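Local coordinates for programmed cell death 6-interacting protein (Homo sapiens, PDB 5WA1), which acts in multivesicular body biogenesis, membrane repair and cytokinesis, and is present here as its Bro1 domain, which takes part in binding ESCRT-III proteins of the CHMP4 family, at residues A[27-31]-A[143-147]; A[70-75]-A[88-92]; A[80-86]-A[151-155]; A[95-99]-A[372-376]. All blocks are in the same frame, centred on the assembly; numbering follows the deposited sequence.

Contact 1: residues A[27-31]-A[143-147]; sequences SVQLK and CVLFN
The extended segment 27-31 runs past helix 137-157 and comes nearest at Leu30 and Asn147, whose CA atoms are 5.1 Å apart. Asn147 reads the backbone of Lys31 with both ends of its amide. Lys31 N donates to Asn147 OD1 at 2.7 Å, reaching the oxygen from a position tilted 26° out of the carbonyl plane. Asn147 ND2 donates to Lys31 O at 2.9 Å. This second bond is nearly straight (170°) and lies on a lone pair of the carbonyl. Together the two bonds hold the amide group against rotation. The Leu30 side chain crosses that of Asn147 at a slant, with Leu30 CB 3.7 Å from Asn147 ND2. The Lys31 chain leaves the backbone on the side of its N (chi1 -61°) and crosses Phe146 at about a right angle, with CD 3.5 Å from Phe146 CD1. A bend at chi3 brings Lys31 CE to 3.6 Å from Cys143 SG, and a further bend at chi4 turns NZ toward its partners, a salt bridge with Asp199 and a hydrogen bond to Lys117 O. Val28 CG1 meets the far end of the Phe146 ring, 3.7 Å from CZ. At the ring edge, near its plane, sits Gln29 O, a buried carbonyl for which the model offers no hydrogen-bond partner. Phe181 of helix 164-191 makes an edge-to-face contact with Phe146. The contact is an extended N-terminal segment laid on a helix of the Bro1 domain, with an asparagine side chain pairing with both the N-H and the C=O of one residue, much as a neighbouring strand would.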
loop_
_atom_site.group_PDB
_atom_site.type_symbol
_atom_site.label_atom_id
_atom_site.label_comp_id
_atom_site.label_asym_id
_atom_site.label_seq_id
_atom_site.Cartn_x
_atom_site.Cartn_y
_atom_site.Cartn_z
ATOM N N SER A 27 -3.414 4.506 -5.262
ATOM C CA SER A 27 -1.969 4.435 -5.397
ATOM C C SER A 27 -1.392 5.817 -5.117
ATOM O O SER A 27 -2.111 6.816 -5.035
ATOM C CB SER A 27 -1.549 3.939 -6.785
ATOM O OG SER A 27 -2.021 4.806 -7.794
ATOM N N VAL A 28 -0.074 5.868 -4.961
ATOM C CA VAL A 28 0.624 7.057 -4.488
ATOM C C VAL A 28 1.564 7.535 -5.588
ATOM O O VAL A 28 2.273 6.727 -6.197
ATOM C CB VAL A 28 1.399 6.763 -3.190
ATOM C CG1 VAL A 28 2.100 8.013 -2.677
ATOM C CG2 VAL A 28 0.451 6.197 -2.131
ATOM N N GLN A 29 1.563 8.842 -5.842
ATOM C CA GLN A 29 2.504 9.419 -6.794
ATOM C C GLN A 29 3.913 9.447 -6.207
ATOM O O GLN A 29 4.101 9.595 -4.997
ATOM C CB GLN A 29 2.069 10.833 -7.186
ATOM C CG GLN A 29 0.749 10.878 -7.945
ATOM C CD GLN A 29 0.831 10.193 -9.301
ATOM O OE1 GLN A 29 0.403 9.046 -9.459
ATOM N NE2 GLN A 29 1.371 10.898 -10.289
ATOM N N LEU A 30 4.911 9.297 -7.080
ATOM C CA LEU A 30 6.297 9.301 -6.645
ATOM C C LEU A 30 6.767 10.729 -6.378
ATOM O O LEU A 30 6.284 11.689 -6.983
ATOM C CB LEU A 30 7.195 8.646 -7.702
ATOM C CG LEU A 30 7.370 7.117 -7.714
ATOM C CD1 LEU A 30 6.067 6.375 -7.975
ATOM C CD2 LEU A 30 8.416 6.722 -8.741
ATOM N N LYS A 31 7.718 10.861 -5.454
ATOM C CA LYS A 31 8.341 12.152 -5.195
ATOM C C LYS A 31 9.366 12.465 -6.275
ATOM O O LYS A 31 10.048 11.572 -6.780
ATOM C CB LYS A 31 9.011 12.161 -3.819
ATOM C CG LYS A 31 8.046 11.923 -2.660
ATOM C CD LYS A 31 8.769 11.669 -1.335
ATOM C CE LYS A 31 9.659 12.836 -0.919
ATOM N NZ LYS A 31 8.984 14.165 -1.000
ATOM N N CYS A 143 13.201 9.161 1.286
ATOM C CA CYS A 143 12.471 9.543 0.085
ATOM C C CYS A 143 12.546 8.453 -0.972
ATOM O O CYS A 143 11.570 8.215 -1.691
ATOM C CB CYS A 143 13.025 10.855 -0.471
ATOM S SG CYS A 143 12.882 12.250 0.654
ATOM N N VAL A 144 13.702 7.796 -1.096
ATOM C CA VAL A 144 13.816 6.682 -2.031
ATOM C C VAL A 144 12.895 5.542 -1.614
ATOM O O VAL A 144 12.203 4.949 -2.452
ATOM C CB VAL A 144 15.285 6.233 -2.149
ATOM C CG1 VAL A 144 15.381 4.866 -2.799
ATOM C CG2 VAL A 144 16.047 7.242 -2.957
ATOM N N LEU A 145 12.850 5.225 -0.318
ATOM C CA LEU A 145 11.950 4.162 0.121
ATOM C C LEU A 145 10.492 4.548 -0.095
ATOM O O LEU A 145 9.658 3.681 -0.378
ATOM C CB LEU A 145 12.197 3.815 1.592
ATOM C CG LEU A 145 11.367 2.621 2.091
ATOM C CD1 LEU A 145 11.574 1.411 1.184
ATOM C CD2 LEU A 145 11.690 2.284 3.550
ATOM N N PHE A 146 10.170 5.839 0.028
ATOM C CA PHE A 146 8.830 6.313 -0.302
ATOM C C PHE A 146 8.473 5.982 -1.744
ATOM O O PHE A 146 7.362 5.525 -2.031
ATOM C CB PHE A 146 8.740 7.826 -0.070
ATOM C CG PHE A 146 7.345 8.389 -0.233
ATOM C CD1 PHE A 146 6.859 8.734 -1.488
ATOM C CD2 PHE A 146 6.532 8.579 0.874
ATOM C CE1 PHE A 146 5.580 9.241 -1.636
ATOM C CE2 PHE A 146 5.251 9.101 0.739
ATOM C CZ PHE A 146 4.775 9.431 -0.518
ATOM N N ASN A 147 9.399 6.232 -2.669
ATOM C CA ASN A 147 9.113 5.978 -4.076
ATOM C C ASN A 147 9.057 4.488 -4.377
ATOM O O ASN A 147 8.312 4.079 -5.270
ATOM C CB ASN A 147 10.148 6.684 -4.964
ATOM C CG ASN A 147 9.857 8.170 -5.113
ATOM O OD1 ASN A 147 9.036 8.716 -4.381
ATOM N ND2 ASN A 147 10.523 8.827 -6.060
#

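Contact 2: residues A[70-75]-A[88-92]; sequences LRRAAV and TLLRY
This is a helix-helix contact between the C-terminal part of helix 56-75 and helix 83-97, two consecutive helices of the Bro1 domain. The short axes pass 8.6 Å apart, and their directions differ by 134°. Ala74 and Leu89 mark the close point, with CA atoms 4.8 Å apart. The small Ala74 lets the helices approach here: its CB touches Tyr92 CB at 3.7 Å. Leu89 CG lies 3.6 Å from Ala74 O. Tyr92 reaches across because its CG is anti to the backbone N (chi1 177°). Arg71 CA sits over one face of the Tyr92 ring, 4.0 Å from its centroid, in a CH-pi contact. Leu70 CG packs obliquely against CD1 of the same ring. Farther out, the Arg71 guanidinium stands almost upright to the ring, at 81°. Glu140 of helix 137-157 takes both a salt bridge from Arg71 and a hydrogen bond with Tyr92 OH, tying the two helices to a third. Leu70 CD2 lies over a face of the Arg91 guanidinium, 3.8 Å from NE. The two helices, joined by a short connection, pack at a splayed, roughly antiparallel angle, in keeping with the TPR-like helical character of the Bro1 family.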
loop_
_atom_site.group_PDB
_atom_site.type_symbol
_atom_site.label_atom_id
_atom_site.label_comp_id
_atom_site.label_asym_id
_atom_site.label_seq_id
_atom_site.Cartn_x
_atom_site.Cartn_y
_atom_site.Cartn_z
ATOM N N LEU A 70 23.328 5.049 -11.160
ATOM C CA LEU A 70 22.189 4.322 -10.611
ATOM C C LEU A 70 21.149 5.273 -10.037
ATOM O O LEU A 70 19.944 5.031 -10.170
ATOM C CB LEU A 70 22.655 3.328 -9.544
ATOM C CG LEU A 70 21.555 2.599 -8.756
ATOM C CD1 LEU A 70 20.626 1.848 -9.701
ATOM C CD2 LEU A 70 22.155 1.653 -7.723
ATOM N N ARG A 71 21.590 6.362 -9.399
ATOM C CA ARG A 71 20.633 7.328 -8.868
ATOM C C ARG A 71 19.812 7.949 -9.989
ATOM O O ARG A 71 18.589 8.076 -9.880
ATOM C CB ARG A 71 21.350 8.422 -8.064
ATOM C CG ARG A 71 20.358 9.375 -7.406
ATOM C CD ARG A 71 21.003 10.524 -6.641
ATOM N NE ARG A 71 20.037 11.092 -5.702
ATOM C CZ ARG A 71 19.200 12.083 -5.988
ATOM N NH1 ARG A 71 18.353 12.525 -5.064
ATOM N NH2 ARG A 71 19.216 12.652 -7.189
ATOM N N ARG A 72 20.476 8.358 -11.076
ATOM C CA ARG A 72 19.755 8.939 -12.203
ATOM C C ARG A 72 18.717 7.965 -12.755
ATOM O O ARG A 72 17.597 8.368 -13.095
ATOM C CB ARG A 72 20.736 9.363 -13.297
ATOM C CG ARG A 72 21.698 10.476 -12.878
ATOM C CD ARG A 72 22.441 11.061 -14.077
ATOM N NE ARG A 72 23.388 10.118 -14.668
ATOM C CZ ARG A 72 24.661 10.004 -14.300
ATOM N NH1 ARG A 72 25.149 10.776 -13.338
ATOM N NH2 ARG A 72 25.449 9.116 -14.894
ATOM N N ALA A 73 19.061 6.677 -12.829
ATOM C CA ALA A 73 18.104 5.691 -13.330
ATOM C C ALA A 73 16.971 5.427 -12.339
ATOM O O ALA A 73 15.847 5.121 -12.755
ATOM C CB ALA A 73 18.828 4.390 -13.669
ATOM N N ALA A 74 17.232 5.530 -11.034
ATOM C CA ALA A 74 16.214 5.207 -10.037
ATOM C C ALA A 74 15.251 6.356 -9.771
ATOM O O ALA A 74 14.063 6.119 -9.526
ATOM C CB ALA A 74 16.864 4.787 -8.714
ATOM N N VAL A 75 15.728 7.604 -9.783
ATOM C CA VAL A 75 14.900 8.727 -9.370
ATOM C C VAL A 75 14.908 9.879 -10.362
ATOM O O VAL A 75 14.284 10.909 -10.097
ATOM C CB VAL A 75 15.292 9.233 -7.962
ATOM C CG1 VAL A 75 15.005 8.154 -6.910
ATOM C CG2 VAL A 75 16.746 9.661 -7.913
ATOM N N THR A 88 15.124 -1.364 -9.968
ATOM C CA THR A 88 16.146 -0.321 -9.975
ATOM C C THR A 88 16.028 0.572 -8.747
ATOM O O THR A 88 17.034 0.896 -8.099
ATOM C CB THR A 88 16.047 0.506 -11.257
ATOM O OG1 THR A 88 16.237 -0.350 -12.389
ATOM C CG2 THR A 88 17.114 1.598 -11.265
ATOM N N LEU A 89 14.803 0.974 -8.402
ATOM C CA LEU A 89 14.589 1.712 -7.162
ATOM C C LEU A 89 15.026 0.891 -5.958
ATOM O O LEU A 89 15.729 1.393 -5.073
ATOM C CB LEU A 89 13.113 2.100 -7.032
ATOM C CG LEU A 89 12.799 3.555 -7.347
ATOM C CD1 LEU A 89 11.301 3.783 -7.333
ATOM C CD2 LEU A 89 13.505 4.473 -6.354
ATOM N N LEU A 90 14.583 -0.370 -5.892
ATOM C CA LEU A 90 14.958 -1.235 -4.778
ATOM C C LEU A 90 16.469 -1.377 -4.685
ATOM O O LEU A 90 17.047 -1.305 -3.593
ATOM C CB LEU A 90 14.314 -2.606 -4.938
ATOM C CG LEU A 90 12.788 -2.609 -4.898
ATOM C CD1 LEU A 90 12.272 -4.017 -5.121
ATOM C CD2 LEU A 90 12.298 -2.040 -3.583
ATOM N N ARG A 91 17.127 -1.583 -5.828
ATOM C CA ARG A 91 18.578 -1.706 -5.832
ATOM C C ARG A 91 19.238 -0.436 -5.311
ATOM O O ARG A 91 20.197 -0.501 -4.531
ATOM C CB ARG A 91 19.074 -2.032 -7.240
ATOM C CG ARG A 91 20.592 -2.157 -7.325
ATOM C CD ARG A 91 21.096 -2.166 -8.762
ATOM N NE ARG A 91 22.544 -1.968 -8.813
ATOM C CZ ARG A 91 23.237 -1.756 -9.927
ATOM N NH1 ARG A 91 22.621 -1.718 -11.102
ATOM N NH2 ARG A 91 24.551 -1.580 -9.864
ATOM N N TYR A 92 18.736 0.730 -5.722
ATOM C CA TYR A 92 19.351 1.973 -5.268
ATOM C C TYR A 92 19.137 2.181 -3.770
ATOM O O TYR A 92 20.024 2.711 -3.092
ATOM C CB TYR A 92 18.817 3.155 -6.082
ATOM C CG TYR A 92 19.344 4.501 -5.644
ATOM C CD1 TYR A 92 20.695 4.815 -5.773
ATOM C CD2 TYR A 92 18.498 5.457 -5.092
ATOM C CE1 TYR A 92 21.187 6.042 -5.365
ATOM C CE2 TYR A 92 18.983 6.693 -4.678
ATOM C CZ TYR A 92 20.328 6.978 -4.818
ATOM O OH TYR A 92 20.822 8.196 -4.414
#

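Contact 3: residues A[80-86]-A[151-155]; sequences DKHEGAL and LASQI
Leu86 and Leu151 meet where the start of helix 83-97 lies against helix 137-157, within the helical core of the Bro1 domain. The tight part is apolar. Leu151 CD2 presses on the backbone of the first turn, 3.6 Å from Leu86 N, and also touches the CB atoms of Ala85 and Leu86. Leu151 CG is anti to its own backbone N (chi1 -177°), which sends the branched end across to the other helix. Next to it Ile155 CD1 lies 4.0 Å from Leu86 CB and also approaches His82 O. Leu86 CD2 reaches Ala152 CB more distantly, at 4.3 Å. His173 of helix 164-191 also touches Leu86, Ala152 and Ile155.

The other side is looser and faces solvent. Here Asp80, Lys81 and His82 are exposed, and His82 takes the N-cap position of helix 83-97. Lys81 is the centre of an inverse gamma turn, and its side chain runs obliquely over Gln154. A weak, long ion pair links its NZ to Glu158. The Gln154 amide donates through NE2 to Val28 O. With NE2 so engaged, Gln154 OE1 points to the lysine chain, 3.1 Å from Lys81 CE. Between the two zones, the carbonyl of the turn meets the isoleucine: Lys81 O is 3.5 Å from Ile155 CG1.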
loop_
_atom_site.group_PDB
_atom_site.type_symbol
_atom_site.label_atom_id
_atom_site.label_comp_id
_atom_site.label_asym_id
_atom_site.label_seq_id
_atom_site.Cartn_x
_atom_site.Cartn_y
_atom_site.Cartn_z
ATOM N N ASP A 80 7.868 4.041 -16.498
ATOM C CA ASP A 80 7.923 2.589 -16.333
ATOM C C ASP A 80 7.360 1.891 -15.097
ATOM O O ASP A 80 8.113 1.480 -14.210
ATOM C CB ASP A 80 9.375 2.108 -16.392
ATOM C CG ASP A 80 9.584 1.001 -17.400
ATOM O OD1 ASP A 80 8.598 0.318 -17.745
ATOM O OD2 ASP A 80 10.738 0.810 -17.841
ATOM N N LYS A 81 6.041 1.734 -15.039
ATOM C CA LYS A 81 5.391 0.920 -14.007
ATOM C C LYS A 81 5.546 -0.592 -14.108
ATOM O O LYS A 81 4.575 -1.343 -13.999
ATOM C CB LYS A 81 3.918 1.304 -13.936
ATOM C CG LYS A 81 3.659 2.734 -13.508
ATOM C CD LYS A 81 2.177 2.959 -13.295
ATOM C CE LYS A 81 1.783 4.386 -13.628
ATOM N NZ LYS A 81 2.222 4.776 -14.998
ATOM N N HIS A 82 6.773 -1.059 -14.325
ATOM C CA HIS A 82 7.055 -2.484 -14.389
ATOM C C HIS A 82 8.147 -2.815 -13.380
ATOM O O HIS A 82 8.707 -1.933 -12.717
ATOM C CB HIS A 82 7.436 -2.920 -15.819
ATOM C CG HIS A 82 8.906 -2.896 -16.109
ATOM N ND1 HIS A 82 9.650 -1.736 -16.115
ATOM C CD2 HIS A 82 9.763 -3.892 -16.441
ATOM C CE1 HIS A 82 10.904 -2.019 -16.420
ATOM N NE2 HIS A 82 10.998 -3.320 -16.622
ATOM N N GLU A 83 8.435 -4.113 -13.258
ATOM C CA GLU A 83 9.322 -4.589 -12.201
ATOM C C GLU A 83 10.750 -4.084 -12.376
ATOM O O GLU A 83 11.454 -3.876 -11.380
ATOM C CB GLU A 83 9.297 -6.117 -12.155
ATOM C CG GLU A 83 10.023 -6.724 -10.965
ATOM C CD GLU A 83 10.003 -8.241 -10.982
ATOM O OE1 GLU A 83 9.411 -8.822 -11.918
ATOM O OE2 GLU A 83 10.580 -8.856 -10.060
ATOM N N GLY A 84 11.196 -3.884 -13.621
ATOM C CA GLY A 84 12.543 -3.375 -13.843
ATOM C C GLY A 84 12.767 -2.013 -13.211
ATOM O O GLY A 84 13.799 -1.776 -12.579
ATOM N N ALA A 85 11.797 -1.106 -13.358
ATOM C CA ALA A 85 11.910 0.191 -12.699
ATOM C C ALA A 85 11.857 0.048 -11.183
ATOM O O ALA A 85 12.589 0.743 -10.467
ATOM C CB ALA A 85 10.809 1.131 -13.185
ATOM N N LEU A 86 10.996 -0.840 -10.672
ATOM C CA LEU A 86 10.933 -1.047 -9.227
ATOM C C LEU A 86 12.227 -1.668 -8.713
ATOM O O LEU A 86 12.777 -1.227 -7.699
ATOM C CB LEU A 86 9.728 -1.924 -8.852
ATOM C CG LEU A 86 9.602 -2.184 -7.347
ATOM C CD1 LEU A 86 9.518 -0.871 -6.579
ATOM C CD2 LEU A 86 8.395 -3.064 -7.009
ATOM N N LEU A 151 5.741 3.393 -6.106
ATOM C CA LEU A 151 5.746 2.672 -7.373
ATOM C C LEU A 151 5.150 1.277 -7.211
ATOM O O LEU A 151 4.398 0.812 -8.078
ATOM C CB LEU A 151 7.172 2.618 -7.946
ATOM C CG LEU A 151 7.292 1.941 -9.315
ATOM C CD1 LEU A 151 6.464 2.678 -10.354
ATOM C CD2 LEU A 151 8.742 1.816 -9.788
ATOM N N ALA A 152 5.430 0.611 -6.086
ATOM C CA ALA A 152 4.810 -0.688 -5.830
ATOM C C ALA A 152 3.291 -0.572 -5.749
ATOM O O ALA A 152 2.566 -1.450 -6.236
ATOM C CB ALA A 152 5.356 -1.294 -4.537
ATOM N N SER A 153 2.789 0.503 -5.128
ATOM C CA SER A 153 1.341 0.700 -5.066
ATOM C C SER A 153 0.762 0.927 -6.454
ATOM O O SER A 153 -0.355 0.481 -6.741
ATOM C CB SER A 153 0.994 1.880 -4.148
ATOM O OG SER A 153 1.140 3.127 -4.829
ATOM N N GLN A 154 1.509 1.598 -7.336
ATOM C CA GLN A 154 1.014 1.828 -8.688
ATOM C C GLN A 154 1.014 0.544 -9.505
ATOM O O GLN A 154 0.081 0.295 -10.280
ATOM C CB GLN A 154 1.851 2.901 -9.382
ATOM C CG GLN A 154 1.752 4.275 -8.718
ATOM C CD GLN A 154 2.452 5.346 -9.533
ATOM O OE1 GLN A 154 2.540 5.240 -10.753
ATOM N NE2 GLN A 154 2.968 6.377 -8.862
ATOM N N ILE A 155 2.054 -0.277 -9.355
ATOM C CA ILE A 155 2.098 -1.563 -10.043
ATOM C C ILE A 155 0.963 -2.459 -9.559
ATOM O O ILE A 155 0.298 -3.135 -10.354
ATOM C CB ILE A 155 3.475 -2.224 -9.842
ATOM C CG1 ILE A 155 4.561 -1.403 -10.540
ATOM C CG2 ILE A 155 3.450 -3.672 -10.331
ATOM C CD1 ILE A 155 6.004 -1.810 -10.194
#

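Contact 4: residues A[95-99]-A[372-376]; sequences QICSI and FTDLF
Gln95 CG points away from the backbone N (chi1 -162°), and a bend at chi2 (55°) carries the amide to Asp374 and Leu375. Asp374, also extended at chi1 (177°), turns its carboxylate back to meet it. Leu375 N donates to Gln95 OE1 at 2.9 Å, from a position well out of the carbonyl plane. Gln95 NE2 donates to Asp374 OD1. The modelled distance of 2.4 Å is very short, so its exact value is doubtful. Asp374 OD1 also accepts from Phe376 N at 2.9 Å, from above the carboxylate plane. Apolar groups lie on both flanks of this polar centre. Ile99 CD1 packs obliquely on the Phe376 ring, 3.5 Å from CE1, and Phe103 meets that ring edge-to-face. The Phe372 ring lies near the helix backbone, with CE1 3.8 Å from Gln95 N, and Ser98 OG is 3.8 Å from CE2. Leu67 of helix 56-75 touches both Gln95 and Ile99. Segment 372-376 belongs to the region that interacts with CHMP4 proteins. Asp374 OD1 accepting from Phe376 N makes an Asx turn, which shapes the C-terminal tail of the Bro1 domain, while the Gln95 amide and the apolar flanks join that tail to the end of helix 83-97.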
loop_
_atom_site.group_PDB
_atom_site.type_symbol
_atom_site.label_atom_id
_atom_site.label_comp_id
_atom_site.label_asym_id
_atom_site.label_seq_id
_atom_site.Cartn_x
_atom_site.Cartn_y
_atom_site.Cartn_z
ATOM N N GLN A 95 21.721 0.033 -2.089
ATOM C CA GLN A 95 23.080 0.542 -2.217
ATOM C C GLN A 95 23.340 1.665 -1.221
ATOM O O GLN A 95 24.388 1.687 -0.567
ATOM C CB GLN A 95 23.332 1.004 -3.651
ATOM C CG GLN A 95 24.808 1.138 -4.007
ATOM C CD GLN A 95 25.586 -0.138 -3.760
ATOM O OE1 GLN A 95 25.638 -1.027 -4.613
ATOM N NE2 GLN A 95 26.198 -0.236 -2.584
ATOM N N ILE A 96 22.384 2.582 -1.064
ATOM C CA ILE A 96 22.556 3.702 -0.142
ATOM C C ILE A 96 22.651 3.211 1.301
ATOM O O ILE A 96 23.494 3.683 2.077
ATOM C CB ILE A 96 21.416 4.717 -0.322
ATOM C CG1 ILE A 96 21.408 5.258 -1.755
ATOM C CG2 ILE A 96 21.543 5.845 0.685
ATOM C CD1 ILE A 96 22.645 6.030 -2.135
ATOM N N CYS A 97 21.791 2.267 1.691
ATOM C CA CYS A 97 21.885 1.724 3.041
ATOM C C CYS A 97 23.251 1.090 3.287
ATOM O O CYS A 97 23.832 1.249 4.367
ATOM C CB CYS A 97 20.764 0.717 3.282
ATOM S SG CYS A 97 19.122 1.459 3.193
ATOM N N SER A 98 23.799 0.400 2.284
ATOM C CA SER A 98 25.081 -0.287 2.412
ATOM C C SER A 98 26.277 0.657 2.412
ATOM O O SER A 98 27.411 0.189 2.552
ATOM C CB SER A 98 25.245 -1.304 1.278
ATOM O OG SER A 98 24.396 -2.418 1.457
ATOM N N ILE A 99 26.057 1.962 2.269
ATOM C CA ILE A 99 27.137 2.916 2.124
ATOM C C ILE A 99 27.272 3.837 3.331
ATOM O O ILE A 99 28.387 4.281 3.633
ATOM C CB ILE A 99 26.938 3.727 0.825
ATOM C CG1 ILE A 99 27.386 2.886 -0.368
ATOM C CG2 ILE A 99 27.666 5.062 0.856
ATOM C CD1 ILE A 99 26.984 3.455 -1.691
ATOM N N PHE A 372 21.198 -8.674 -5.277
ATOM C CA PHE A 372 21.900 -7.453 -4.919
ATOM C C PHE A 372 23.390 -7.717 -4.744
ATOM O O PHE A 372 23.797 -8.746 -4.199
ATOM C CB PHE A 372 21.325 -6.846 -3.641
ATOM C CG PHE A 372 22.116 -5.671 -3.132
ATOM C CD1 PHE A 372 22.093 -4.459 -3.804
ATOM C CD2 PHE A 372 22.897 -5.781 -1.991
ATOM C CE1 PHE A 372 22.829 -3.379 -3.346
ATOM C CE2 PHE A 372 23.630 -4.705 -1.526
ATOM C CZ PHE A 372 23.597 -3.502 -2.204
ATOM N N THR A 373 24.204 -6.776 -5.222
ATOM C CA THR A 373 25.653 -6.814 -5.045
ATOM C C THR A 373 26.106 -5.409 -4.672
ATOM O O THR A 373 25.959 -4.481 -5.472
ATOM C CB THR A 373 26.366 -7.302 -6.313
ATOM O OG1 THR A 373 26.006 -6.467 -7.423
ATOM C CG2 THR A 373 25.995 -8.749 -6.633
ATOM N N ASP A 374 26.634 -5.244 -3.457
ATOM C CA ASP A 374 27.139 -3.943 -3.027
ATOM C C ASP A 374 28.322 -3.532 -3.893
ATOM O O ASP A 374 29.266 -4.301 -4.084
ATOM C CB ASP A 374 27.538 -3.986 -1.546
ATOM C CG ASP A 374 28.146 -2.666 -1.044
ATOM O OD1 ASP A 374 27.982 -1.617 -1.704
ATOM O OD2 ASP A 374 28.783 -2.675 0.034
ATOM N N LEU A 375 28.260 -2.308 -4.425
ATOM C CA LEU A 375 29.338 -1.783 -5.249
ATOM C C LEU A 375 30.584 -1.451 -4.435
ATOM O O LEU A 375 31.663 -1.295 -5.014
ATOM C CB LEU A 375 28.860 -0.537 -5.996
ATOM C CG LEU A 375 27.922 -0.750 -7.182
ATOM C CD1 LEU A 375 27.264 0.566 -7.572
ATOM C CD2 LEU A 375 28.674 -1.340 -8.361
ATOM N N PHE A 376 30.459 -1.336 -3.116
ATOM C CA PHE A 376 31.573 -1.035 -2.226
ATOM C C PHE A 376 31.765 -2.154 -1.210
ATOM O O PHE A 376 32.091 -1.912 -0.045
ATOM C CB PHE A 376 31.357 0.302 -1.522
ATOM C CG PHE A 376 31.191 1.463 -2.459
ATOM C CD1 PHE A 376 29.937 1.828 -2.918
ATOM C CD2 PHE A 376 32.291 2.193 -2.880
ATOM C CE1 PHE A 376 29.782 2.897 -3.781
ATOM C CE2 PHE A 376 32.143 3.265 -3.743
ATOM C CZ PHE A 376 30.884 3.617 -4.193
#

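From the N terminus, segment 27-31 comes first and pairs with helix 137-157, so contact 1 closes a loop of 111 residues. Contact 2 falls wholly within that loop and joins helix 56-75 to helix 83-97. Contact 3 crosses both: it starts between the two segments of contact 2 and ends farther along helix 137-157 than contact 1. Contact 4 opens after contact 2 closes, crosses contacts 1 and 3, and brings the C-terminal tail back over 272 residues. Helix 83-97 serves contacts 2, 3 and 4. Contacts 1 and 2 touch through Val144 and Tyr92, whereas contacts 3 and 4 do not touch.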